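Local coordinates for protein glucoamylase (Thermoanaerobacterium thermosaccharolyticum, PDB 1LF6) that hydrolyses terminal alpha-1,4-linked glucose units, one after another, from the non-reducing ends of glucans, and probably releases beta-D-glucose, at residues E29-K37 against L321-D331; T69-T80 against K150-N161. All blocks are in the same frame, centred on the assembly; numbering follows the deposited sequence.

Interaction 1 (E29-K37 against L321-D331); sequences EDTWASAQK and LSIPWGDGQRD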
loop_
_atom_site.group_PDB
_atom_site.type_symbol
_atom_site.label_atom_id
_atom_site.label_comp_id
_atom_site.label_asym_id
_atom_site.label_seq_id
_atom_site.Cartn_x
_atom_site.Cartn_y
_atom_site.Cartn_z
ATOM N N GLU A 29 4.293 -21.503 -14.355
ATOM C CA GLU A 29 3.583 -20.584 -13.492
ATOM C C GLU A 29 4.601 -19.546 -12.990
ATOM O O GLU A 29 5.803 -19.736 -13.062
ATOM C CB GLU A 29 2.971 -21.314 -12.303
ATOM C CG GLU A 29 1.774 -22.191 -12.653
ATOM C CD GLU A 29 1.197 -22.904 -11.445
ATOM O OE1 GLU A 29 0.185 -23.619 -11.596
ATOM O OE2 GLU A 29 1.764 -22.733 -10.342
ATOM N N ASP A 30 3.997 -18.455 -12.695
ATOM C CA ASP A 30 4.735 -17.196 -12.416
ATOM C C ASP A 30 4.300 -16.735 -11.034
ATOM O O ASP A 30 3.440 -17.365 -10.364
ATOM C CB ASP A 30 4.439 -16.238 -13.539
ATOM C CG ASP A 30 5.345 -15.090 -13.787
ATOM O OD1 ASP A 30 6.471 -14.929 -13.296
ATOM O OD2 ASP A 30 4.946 -14.244 -14.658
ATOM N N THR A 31 4.738 -15.580 -10.657
ATOM C CA THR A 31 4.639 -14.989 -9.345
ATOM C C THR A 31 4.545 -13.492 -9.484
ATOM O O THR A 31 5.040 -12.957 -10.507
ATOM C CB THR A 31 5.872 -15.423 -8.514
ATOM O OG1 THR A 31 5.665 -15.310 -7.126
ATOM C CG2 THR A 31 7.178 -14.867 -8.983
ATOM N N TRP A 32 4.139 -12.782 -8.468
ATOM C CA TRP A 32 4.150 -11.306 -8.592
ATOM C C TRP A 32 5.530 -10.796 -8.255
ATOM O O TRP A 32 6.415 -11.512 -7.802
ATOM C CB TRP A 32 3.061 -10.719 -7.709
ATOM C CG TRP A 32 1.664 -11.057 -8.185
ATOM C CD1 TRP A 32 0.909 -12.074 -7.648
ATOM C CD2 TRP A 32 0.943 -10.527 -9.283
ATOM N NE1 TRP A 32 -0.279 -12.156 -8.326
ATOM C CE2 TRP A 32 -0.293 -11.217 -9.330
ATOM C CE3 TRP A 32 1.190 -9.504 -10.203
ATOM C CZ2 TRP A 32 -1.258 -10.932 -10.286
ATOM C CZ3 TRP A 32 0.223 -9.216 -11.141
ATOM C CH2 TRP A 32 -0.982 -9.931 -11.175
ATOM N N ALA A 33 5.698 -9.491 -8.417
ATOM C CA ALA A 33 6.957 -8.821 -8.104
ATOM C C ALA A 33 7.130 -8.529 -6.614
ATOM O O ALA A 33 6.176 -8.570 -5.838
ATOM C CB ALA A 33 7.060 -7.515 -8.900
ATOM N N SER A 34 8.367 -8.232 -6.226
ATOM C CA SER A 34 8.683 -7.911 -4.845
ATOM C C SER A 34 7.773 -6.776 -4.379
ATOM O O SER A 34 7.537 -5.813 -5.118
ATOM C CB SER A 34 10.144 -7.477 -4.728
ATOM O OG SER A 34 10.423 -6.981 -3.433
ATOM N N ALA A 35 7.272 -6.891 -3.152
ATOM C CA ALA A 35 6.379 -5.886 -2.587
ATOM C C ALA A 35 7.102 -4.621 -2.116
ATOM O O ALA A 35 6.456 -3.626 -1.778
ATOM C CB ALA A 35 5.574 -6.490 -1.438
ATOM N N GLN A 36 8.430 -4.663 -2.075
ATOM C CA GLN A 36 9.222 -3.494 -1.683
ATOM C C GLN A 36 9.274 -2.607 -2.926
ATOM O O GLN A 36 9.876 -2.969 -3.942
ATOM C CB GLN A 36 10.632 -3.923 -1.245
ATOM C CG GLN A 36 11.700 -2.837 -1.323
ATOM C CD GLN A 36 11.458 -1.645 -0.394
ATOM O OE1 GLN A 36 12.201 -0.665 -0.445
ATOM N NE2 GLN A 36 10.426 -1.722 0.454
ATOM N N LYS A 37 8.629 -1.449 -2.845
ATOM C CA LYS A 37 8.569 -0.553 -3.986
ATOM C C LYS A 37 9.451 0.679 -3.899
ATOM O O LYS A 37 9.558 1.313 -2.851
ATOM C CB LYS A 37 7.115 -0.116 -4.222
ATOM C CG LYS A 37 6.132 -1.266 -4.368
ATOM C CD LYS A 37 6.520 -2.196 -5.505
ATOM C CE LYS A 37 5.475 -3.281 -5.701
ATOM N NZ LYS A 37 5.880 -4.273 -6.745
ATOM N N LEU A 321 -0.481 -0.490 -2.296
ATOM C CA LEU A 321 -0.464 -0.818 -3.712
ATOM C C LEU A 321 0.659 -1.814 -3.995
ATOM O O LEU A 321 1.516 -1.575 -4.836
ATOM C CB LEU A 321 -0.280 0.451 -4.555
ATOM C CG LEU A 321 -0.633 0.335 -6.044
ATOM C CD1 LEU A 321 -2.092 -0.088 -6.213
ATOM C CD2 LEU A 321 -0.392 1.672 -6.725
ATOM N N SER A 322 0.656 -2.926 -3.270
ATOM C CA SER A 322 1.657 -3.960 -3.459
ATOM C C SER A 322 1.076 -5.321 -3.116
ATOM O O SER A 322 -0.042 -5.420 -2.616
ATOM C CB SER A 322 2.890 -3.695 -2.584
ATOM O OG SER A 322 2.595 -3.811 -1.201
ATOM N N ILE A 323 1.845 -6.365 -3.398
ATOM C CA ILE A 323 1.443 -7.734 -3.116
ATOM C C ILE A 323 2.558 -8.346 -2.274
ATOM O O ILE A 323 3.466 -8.985 -2.804
ATOM C CB ILE A 323 1.279 -8.528 -4.422
ATOM C CG1 ILE A 323 0.226 -7.846 -5.297
ATOM C CG2 ILE A 323 0.899 -9.970 -4.115
ATOM C CD1 ILE A 323 0.121 -8.409 -6.686
ATOM N N PRO A 324 2.498 -8.156 -0.946
ATOM C CA PRO A 324 3.507 -8.680 -0.018
ATOM C C PRO A 324 4.040 -10.068 -0.341
ATOM O O PRO A 324 3.281 -10.989 -0.647
ATOM C CB PRO A 324 2.808 -8.610 1.344
ATOM C CG PRO A 324 1.351 -8.596 0.999
ATOM C CD PRO A 324 1.315 -7.698 -0.206
ATOM N N TRP A 325 5.362 -10.197 -0.275
ATOM C CA TRP A 325 6.030 -11.459 -0.551
ATOM C C TRP A 325 5.534 -12.034 -1.873
ATOM O O TRP A 325 5.434 -13.254 -2.039
ATOM C CB TRP A 325 5.771 -12.433 0.602
ATOM C CG TRP A 325 6.203 -11.869 1.926
ATOM C CD1 TRP A 325 7.485 -11.634 2.337
ATOM C CD2 TRP A 325 5.352 -11.411 2.988
ATOM N NE1 TRP A 325 7.485 -11.058 3.584
ATOM C CE2 TRP A 325 6.192 -10.909 4.009
ATOM C CE3 TRP A 325 3.962 -11.375 3.176
ATOM C CZ2 TRP A 325 5.688 -10.375 5.202
ATOM C CZ3 TRP A 325 3.459 -10.843 4.364
ATOM C CH2 TRP A 325 4.323 -10.351 5.362
ATOM N N GLY A 326 5.232 -11.136 -2.811
ATOM C CA GLY A 326 4.746 -11.538 -4.120
ATOM C C GLY A 326 5.653 -12.537 -4.805
ATOM O O GLY A 326 5.187 -13.386 -5.569
ATOM N N ASP A 327 6.951 -12.434 -4.536
ATOM C CA ASP A 327 7.936 -13.337 -5.123
ATOM C C ASP A 327 7.556 -14.785 -4.822
ATOM O O ASP A 327 7.783 -15.681 -5.637
ATOM C CB ASP A 327 9.324 -13.041 -4.547
ATOM C CG ASP A 327 10.395 -13.956 -5.107
ATOM O OD1 ASP A 327 11.491 -14.021 -4.510
ATOM O OD2 ASP A 327 10.148 -14.606 -6.147
ATOM N N GLY A 328 6.975 -15.003 -3.645
ATOM C CA GLY A 328 6.569 -16.340 -3.251
ATOM C C GLY A 328 5.086 -16.603 -3.437
ATOM O O GLY A 328 4.604 -17.695 -3.130
ATOM N N GLN A 329 4.356 -15.609 -3.936
ATOM C CA GLN A 329 2.922 -15.762 -4.162
ATOM C C GLN A 329 2.623 -16.205 -5.588
ATOM O O GLN A 329 3.163 -15.649 -6.548
ATOM C CB GLN A 329 2.181 -14.449 -3.880
ATOM C CG GLN A 329 2.010 -14.122 -2.404
ATOM C CD GLN A 329 0.837 -13.188 -2.156
ATOM O OE1 GLN A 329 -0.300 -13.486 -2.533
ATOM N NE2 GLN A 329 1.106 -12.055 -1.515
ATOM N N ARG A 330 1.757 -17.208 -5.724
ATOM C CA ARG A 330 1.389 -17.704 -7.044
ATOM C C ARG A 330 0.603 -16.604 -7.756
ATOM O O ARG A 330 -0.165 -15.869 -7.136
ATOM C CB ARG A 330 0.560 -18.989 -6.935
ATOM C CG ARG A 330 0.515 -19.787 -8.239
ATOM C CD ARG A 330 -0.091 -21.173 -8.049
ATOM N NE ARG A 330 -1.504 -21.119 -7.690
ATOM C CZ ARG A 330 -2.261 -22.189 -7.472
ATOM N NH1 ARG A 330 -1.742 -23.406 -7.574
ATOM N NH2 ARG A 330 -3.541 -22.045 -7.156
ATOM N N ASP A 331 0.810 -16.509 -9.064
ATOM C CA ASP A 331 0.195 -15.485 -9.907
ATOM C C ASP A 331 -1.328 -15.397 -10.041
ATOM O O ASP A 331 -1.824 -14.452 -10.655
ATOM C CB ASP A 331 0.795 -15.579 -11.311
ATOM C CG ASP A 331 0.521 -16.922 -11.975
ATOM O OD1 ASP A 331 0.808 -17.976 -11.360
ATOM O OD2 ASP A 331 0.021 -16.924 -13.120
HETATM O O HOH W 1 4.058 -6.485 -5.086
#

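Interaction 2 (T69-T80 against K150-N161); sequences TADVKEIKFIVT and KLYLAYDPHIKN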
loop_
_atom_site.group_PDB
_atom_site.type_symbol
_atom_site.label_atom_id
_atom_site.label_comp_id
_atom_site.label_asym_id
_atom_site.label_seq_id
_atom_site.Cartn_x
_atom_site.Cartn_y
_atom_site.Cartn_z
ATOM N N THR A 69 -7.083 -3.817 -9.809
ATOM C CA THR A 69 -6.971 -4.650 -11.003
ATOM C C THR A 69 -5.567 -4.536 -11.600
ATOM O O THR A 69 -5.289 -3.646 -12.410
ATOM C CB THR A 69 -8.010 -4.248 -12.072
ATOM O OG1 THR A 69 -9.309 -4.207 -11.476
ATOM C CG2 THR A 69 -8.033 -5.271 -13.213
ATOM N N ALA A 70 -4.677 -5.425 -11.170
ATOM C CA ALA A 70 -3.313 -5.442 -11.675
ATOM C C ALA A 70 -3.362 -6.185 -13.004
ATOM O O ALA A 70 -4.043 -7.201 -13.131
ATOM C CB ALA A 70 -2.397 -6.158 -10.698
ATOM N N ASP A 71 -2.643 -5.673 -13.993
ATOM C CA ASP A 71 -2.637 -6.275 -15.319
ATOM C C ASP A 71 -1.234 -6.602 -15.785
ATOM O O ASP A 71 -1.049 -7.305 -16.776
ATOM C CB ASP A 71 -3.269 -5.314 -16.322
ATOM C CG ASP A 71 -4.693 -4.967 -15.977
ATOM O OD1 ASP A 71 -4.982 -3.769 -15.781
ATOM O OD2 ASP A 71 -5.528 -5.892 -15.902
ATOM N N VAL A 72 -0.247 -6.084 -15.065
ATOM C CA VAL A 72 1.145 -6.286 -15.426
ATOM C C VAL A 72 1.981 -6.755 -14.241
ATOM O O VAL A 72 1.772 -6.319 -13.111
ATOM C CB VAL A 72 1.743 -4.965 -15.964
ATOM C CG1 VAL A 72 3.197 -5.162 -16.355
ATOM C CG2 VAL A 72 0.921 -4.471 -17.146
ATOM N N LYS A 73 2.929 -7.647 -14.500
ATOM C CA LYS A 73 3.790 -8.141 -13.439
ATOM C C LYS A 73 5.088 -7.342 -13.472
ATOM O O LYS A 73 5.575 -6.885 -12.435
ATOM C CB LYS A 73 4.067 -9.633 -13.639
ATOM C CG LYS A 73 4.825 -10.304 -12.498
ATOM C CD LYS A 73 6.321 -10.330 -12.742
ATOM C CE LYS A 73 7.038 -11.156 -11.680
ATOM N NZ LYS A 73 8.489 -11.311 -11.976
ATOM N N GLU A 74 5.630 -7.162 -14.675
ATOM C CA GLU A 74 6.870 -6.422 -14.864
ATOM C C GLU A 74 7.107 -5.974 -16.300
ATOM O O GLU A 74 6.492 -6.473 -17.240
ATOM C CB GLU A 74 8.079 -7.264 -14.467
ATOM C CG GLU A 74 8.281 -7.491 -12.995
ATOM C CD GLU A 74 9.652 -8.069 -12.725
ATOM O OE1 GLU A 74 9.992 -9.089 -13.366
ATOM O OE2 GLU A 74 10.390 -7.505 -11.882
ATOM N N ILE A 75 8.025 -5.023 -16.438
ATOM C CA ILE A 75 8.459 -4.490 -17.725
ATOM C C ILE A 75 9.915 -4.143 -17.446
ATOM O O ILE A 75 10.208 -3.136 -16.799
ATOM C CB ILE A 75 7.709 -3.203 -18.124
ATOM C CG1 ILE A 75 6.207 -3.467 -18.215
ATOM C CG2 ILE A 75 8.214 -2.721 -19.481
ATOM C CD1 ILE A 75 5.379 -2.224 -18.521
ATOM N N LYS A 76 10.826 -4.993 -17.912
ATOM C CA LYS A 76 12.245 -4.780 -17.668
ATOM C C LYS A 76 13.116 -4.908 -18.910
ATOM O O LYS A 76 12.681 -5.412 -19.952
ATOM C CB LYS A 76 12.736 -5.775 -16.614
ATOM C CG LYS A 76 12.681 -7.224 -17.086
ATOM C CD LYS A 76 13.063 -8.194 -15.983
ATOM C CE LYS A 76 12.923 -9.635 -16.456
ATOM N NZ LYS A 76 13.291 -10.606 -15.392
ATOM N N PHE A 77 14.356 -4.449 -18.782
ATOM C CA PHE A 77 15.317 -4.515 -19.874
ATOM C C PHE A 77 16.328 -5.625 -19.641
ATOM O O PHE A 77 16.719 -5.895 -18.503
ATOM C CB PHE A 77 16.070 -3.188 -20.013
ATOM C CG PHE A 77 15.301 -2.129 -20.741
ATOM C CD1 PHE A 77 14.985 -2.288 -22.087
ATOM C CD2 PHE A 77 14.887 -0.976 -20.086
ATOM C CE1 PHE A 77 14.265 -1.313 -22.768
ATOM C CE2 PHE A 77 14.169 0.001 -20.758
ATOM C CZ PHE A 77 13.857 -0.166 -22.103
ATOM N N ILE A 78 16.735 -6.267 -20.732
ATOM C CA ILE A 78 17.735 -7.323 -20.681
ATOM C C ILE A 78 18.805 -6.930 -21.692
ATOM O O ILE A 78 18.490 -6.601 -22.838
ATOM C CB ILE A 78 17.157 -8.699 -21.085
ATOM C CG1 ILE A 78 15.929 -9.023 -20.232
ATOM C CG2 ILE A 78 18.221 -9.777 -20.902
ATOM C CD1 ILE A 78 16.209 -9.058 -18.738
ATOM N N VAL A 79 20.062 -6.949 -21.265
ATOM C CA VAL A 79 21.157 -6.576 -22.152
ATOM C C VAL A 79 22.173 -7.698 -22.301
ATOM O O VAL A 79 22.401 -8.473 -21.374
ATOM C CB VAL A 79 21.883 -5.305 -21.645
ATOM C CG1 VAL A 79 22.237 -5.464 -20.187
ATOM C CG2 VAL A 79 23.144 -5.056 -22.458
ATOM N N THR A 80 22.771 -7.781 -23.484
ATOM C CA THR A 80 23.770 -8.796 -23.766
ATOM C C THR A 80 24.765 -8.267 -24.792
ATOM O O THR A 80 24.542 -7.222 -25.404
ATOM C CB THR A 80 23.119 -10.078 -24.327
ATOM O OG1 THR A 80 24.113 -11.100 -24.452
ATOM C CG2 THR A 80 22.504 -9.813 -25.694
ATOM N N LYS A 150 23.384 -5.427 -27.091
ATOM C CA LYS A 150 22.036 -5.645 -27.599
ATOM C C LYS A 150 21.099 -5.350 -26.434
ATOM O O LYS A 150 21.370 -5.745 -25.301
ATOM C CB LYS A 150 21.844 -7.093 -28.062
ATOM C CG LYS A 150 22.490 -7.446 -29.396
ATOM C CD LYS A 150 24.005 -7.509 -29.299
ATOM C CE LYS A 150 24.610 -7.997 -30.611
ATOM N NZ LYS A 150 26.098 -7.927 -30.609
ATOM N N LEU A 151 20.003 -4.654 -26.708
ATOM C CA LEU A 151 19.053 -4.316 -25.659
ATOM C C LEU A 151 17.683 -4.900 -25.961
ATOM O O LEU A 151 17.127 -4.678 -27.039
ATOM C CB LEU A 151 18.947 -2.796 -25.517
ATOM C CG LEU A 151 18.022 -2.279 -24.419
ATOM C CD1 LEU A 151 18.581 -2.639 -23.051
ATOM C CD2 LEU A 151 17.879 -0.773 -24.555
ATOM N N TYR A 152 17.140 -5.648 -25.006
ATOM C CA TYR A 152 15.831 -6.260 -25.184
ATOM C C TYR A 152 14.872 -5.865 -24.067
ATOM O O TYR A 152 15.272 -5.697 -22.916
ATOM C CB TYR A 152 15.958 -7.786 -25.244
ATOM C CG TYR A 152 17.006 -8.280 -26.221
ATOM C CD1 TYR A 152 18.345 -8.373 -25.846
ATOM C CD2 TYR A 152 16.660 -8.636 -27.526
ATOM C CE1 TYR A 152 19.316 -8.808 -26.745
ATOM C CE2 TYR A 152 17.623 -9.071 -28.435
ATOM C CZ TYR A 152 18.950 -9.153 -28.037
ATOM O OH TYR A 152 19.912 -9.570 -28.931
ATOM N N LEU A 153 13.603 -5.720 -24.429
ATOM C CA LEU A 153 12.556 -5.349 -23.488
ATOM C C LEU A 153 11.646 -6.553 -23.275
ATOM O O LEU A 153 11.163 -7.148 -24.240
ATOM C CB LEU A 153 11.743 -4.177 -24.047
ATOM C CG LEU A 153 10.637 -3.594 -23.160
ATOM C CD1 LEU A 153 11.258 -3.007 -21.904
ATOM C CD2 LEU A 153 9.869 -2.522 -23.922
ATOM N N ALA A 154 11.416 -6.911 -22.014
ATOM C CA ALA A 154 10.558 -8.047 -21.682
ATOM C C ALA A 154 9.339 -7.577 -20.903
ATOM O O ALA A 154 9.449 -7.132 -19.761
ATOM C CB ALA A 154 11.336 -9.075 -20.870
ATOM N N TYR A 155 8.177 -7.670 -21.541
ATOM C CA TYR A 155 6.913 -7.263 -20.944
ATOM C C TYR A 155 6.140 -8.498 -20.494
ATOM O O TYR A 155 5.856 -9.380 -21.303
ATOM C CB TYR A 155 6.093 -6.478 -21.973
ATOM C CG TYR A 155 4.641 -6.272 -21.608
ATOM C CD1 TYR A 155 4.282 -5.689 -20.395
ATOM C CD2 TYR A 155 3.622 -6.655 -22.483
ATOM C CE1 TYR A 155 2.944 -5.488 -20.061
ATOM C CE2 TYR A 155 2.283 -6.456 -22.159
ATOM C CZ TYR A 155 1.952 -5.872 -20.945
ATOM O OH TYR A 155 0.632 -5.667 -20.624
ATOM N N ASP A 156 5.796 -8.562 -19.209
ATOM C CA ASP A 156 5.053 -9.707 -18.688
ATOM C C ASP A 156 3.634 -9.334 -18.274
ATOM O O ASP A 156 3.406 -8.828 -17.177
ATOM C CB ASP A 156 5.781 -10.317 -17.493
ATOM C CG ASP A 156 5.120 -11.588 -17.002
ATOM O OD1 ASP A 156 5.629 -12.179 -16.034
ATOM O OD2 ASP A 156 4.094 -12.002 -17.586
ATOM N N PRO A 157 2.655 -9.587 -19.149
ATOM C CA PRO A 157 1.279 -9.247 -18.797
ATOM C C PRO A 157 0.602 -10.275 -17.895
ATOM O O PRO A 157 0.723 -11.485 -18.108
ATOM C CB PRO A 157 0.602 -9.141 -20.156
ATOM C CG PRO A 157 1.292 -10.206 -20.940
ATOM C CD PRO A 157 2.747 -10.018 -20.557
ATOM N N HIS A 158 -0.092 -9.775 -16.876
ATOM C CA HIS A 158 -0.854 -10.606 -15.946
ATOM C C HIS A 158 -2.216 -9.941 -15.873
ATOM O O HIS A 158 -2.639 -9.485 -14.811
ATOM C CB HIS A 158 -0.225 -10.612 -14.554
ATOM C CG HIS A 158 0.942 -11.537 -14.422
ATOM N ND1 HIS A 158 1.365 -12.025 -13.205
ATOM C CD2 HIS A 158 1.784 -12.052 -15.349
ATOM C CE1 HIS A 158 2.418 -12.801 -13.387
ATOM N NE2 HIS A 158 2.693 -12.834 -14.680
ATOM N N ILE A 159 -2.891 -9.884 -17.014
ATOM C CA ILE A 159 -4.185 -9.230 -17.107
ATOM C C ILE A 159 -5.223 -9.747 -16.124
ATOM O O ILE A 159 -5.390 -10.957 -15.935
ATOM C CB ILE A 159 -4.718 -9.313 -18.549
ATOM C CG1 ILE A 159 -3.656 -8.757 -19.500
ATOM C CG2 ILE A 159 -6.015 -8.510 -18.687
ATOM C CD1 ILE A 159 -3.947 -9.000 -20.956
ATOM N N LYS A 160 -5.914 -8.802 -15.496
ATOM C CA LYS A 160 -6.937 -9.096 -14.505
ATOM C C LYS A 160 -6.455 -9.988 -13.365
ATOM O O LYS A 160 -7.067 -11.006 -13.049
ATOM C CB LYS A 160 -8.174 -9.701 -15.167
ATOM C CG LYS A 160 -9.073 -8.668 -15.823
ATOM C CD LYS A 160 -10.489 -9.203 -15.980
ATOM C CE LYS A 160 -11.469 -8.086 -16.272
ATOM N NZ LYS A 160 -12.877 -8.575 -16.254
ATOM N N ASN A 161 -5.343 -9.585 -12.759
ATOM C CA ASN A 161 -4.757 -10.283 -11.613
ATOM C C ASN A 161 -4.332 -11.738 -11.770
ATOM O O ASN A 161 -4.373 -12.494 -10.802
ATOM C CB ASN A 161 -5.704 -10.179 -10.415
ATOM C CG ASN A 161 -6.025 -8.744 -10.058
ATOM O OD1 ASN A 161 -7.164 -8.300 -10.193
ATOM N ND2 ASN A 161 -5.021 -8.007 -9.609
#

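Interaction 1 (E29-K37 against L321-D331)
Trp32 and Ile323 make the main apolar contact. Ile323 CD1 lies over one face of the indole, 3.6 Å from the centroid of the Trp32 five-membered ring and 20° off its normal, a CH-pi contact. The Trp32 CB points toward 321-331, and CG lies beside the backbone N (chi1 -67°), which puts a ring face against Ile323. Trp32 CZ2 also passes 3.6 Å from Asp331 O. Replacing Trp32 with an alanine removes the indole and would probably open a gap beside Asp331 and leave the end of Ile323 free to turn. Ala35 adds a close contact, with its CB 3.3 Å from Pro324 CA.

The contact joins the N-terminal beta-sandwich domain to the (alpha/alpha) barrel of this family 15 glycosidase. Residues Ile323 to Gly326 form a type II turn. Trp325, on that turn, probably binds substrate, as in a close relative. Its NE1 bonds to Glu583.

The polar contacts are mostly with backbone. Asp331 N donates to Asp30 O over 3.1 Å, from above the carbonyl plane. Thr31 OG1 sits close to the carbonyl oxygens of Gly326, Asp327 and Gln329. A water accepts from Ile323 N at 2.8 Å and also meets Ala33 O, so it bridges the two segments. Gln329 NE2 donates to Pro324 O over 2.6 Å, in the plane of both groups, and ties the residue after the 3-10 segment 326-328 back to the turn. Lys37 NZ donates to Ser34 O and forms a salt bridge with Glu61.

Opposite charges lie near each other at the surface without a salt bridge. Glu29 OE1 is 4.5 Å from Arg330 NH1 and well out of the guanidinium plane. Glu29 OE2 touches the Arg330 chain at CD.

Interaction 2 (T69-T80 against K150-N161)
Lys76 and Ala154 pair through both backbone bonds, as do Ile78 with Tyr152 and Thr80 with Lys150. These are the hydrogen-bonded pairs of two neighbouring antiparallel strands in the seven-stranded sheet. At Asp156 the ladder shifts. Asp156 O takes Lys73 N at 3.0 Å, while Asp156 N donates to Glu74 O, so Lys73 and Glu74 form a beta bulge opposite one residue.

Beyond the bulge the amides of 158-161 are also satisfied. His158 N donates to Asp71 O, and Asn161 N to Ala70 O at 2.7 Å. Lys160 N meets the anti lone pair of Asp71 OD2 over 3.0 Å and nearly straight, at 171°. Ile159 N turns to Asn166.

Lys73 CB sits over the centre of the His158 ring, 3.5 Å from its centroid. Lys73 NZ forms a salt bridge with Glu74 OE1 at 3.0 Å. Leu153 CG is opposite its backbone N (chi1 -177°), and CD1 reaches over the Phe77 face, 3.8 Å from the centroid. Tyr155 OH bonds to Thr188.

Backbone bonding thus carries the pairing, while the side chains of Phe77, Val79 and Leu151 supply an apolar face that packs against strand 118-126.

Overall arrangement
Both contacts are largely buried, but they differ in place and chemistry. Interaction 2 lies within the N-terminal domain and is a regular strand ladder. Interaction 1 is loop against loop at the domain boundary. It has few regular backbone bonds, uses a water, and ends in loosely placed charges at the surface. The two touch near the bulge of 69-80. Asp30 OD2 of interaction 1 is probably hydrogen-bonded to His158 NE2 of interaction 2, and the rings of Trp32 and His158 meet edge-to-face. Trp32 thus touches both 321-331 and the loop that follows strand 150-157. Along the chain, both strands of interaction 2 fall between the segments of interaction 1.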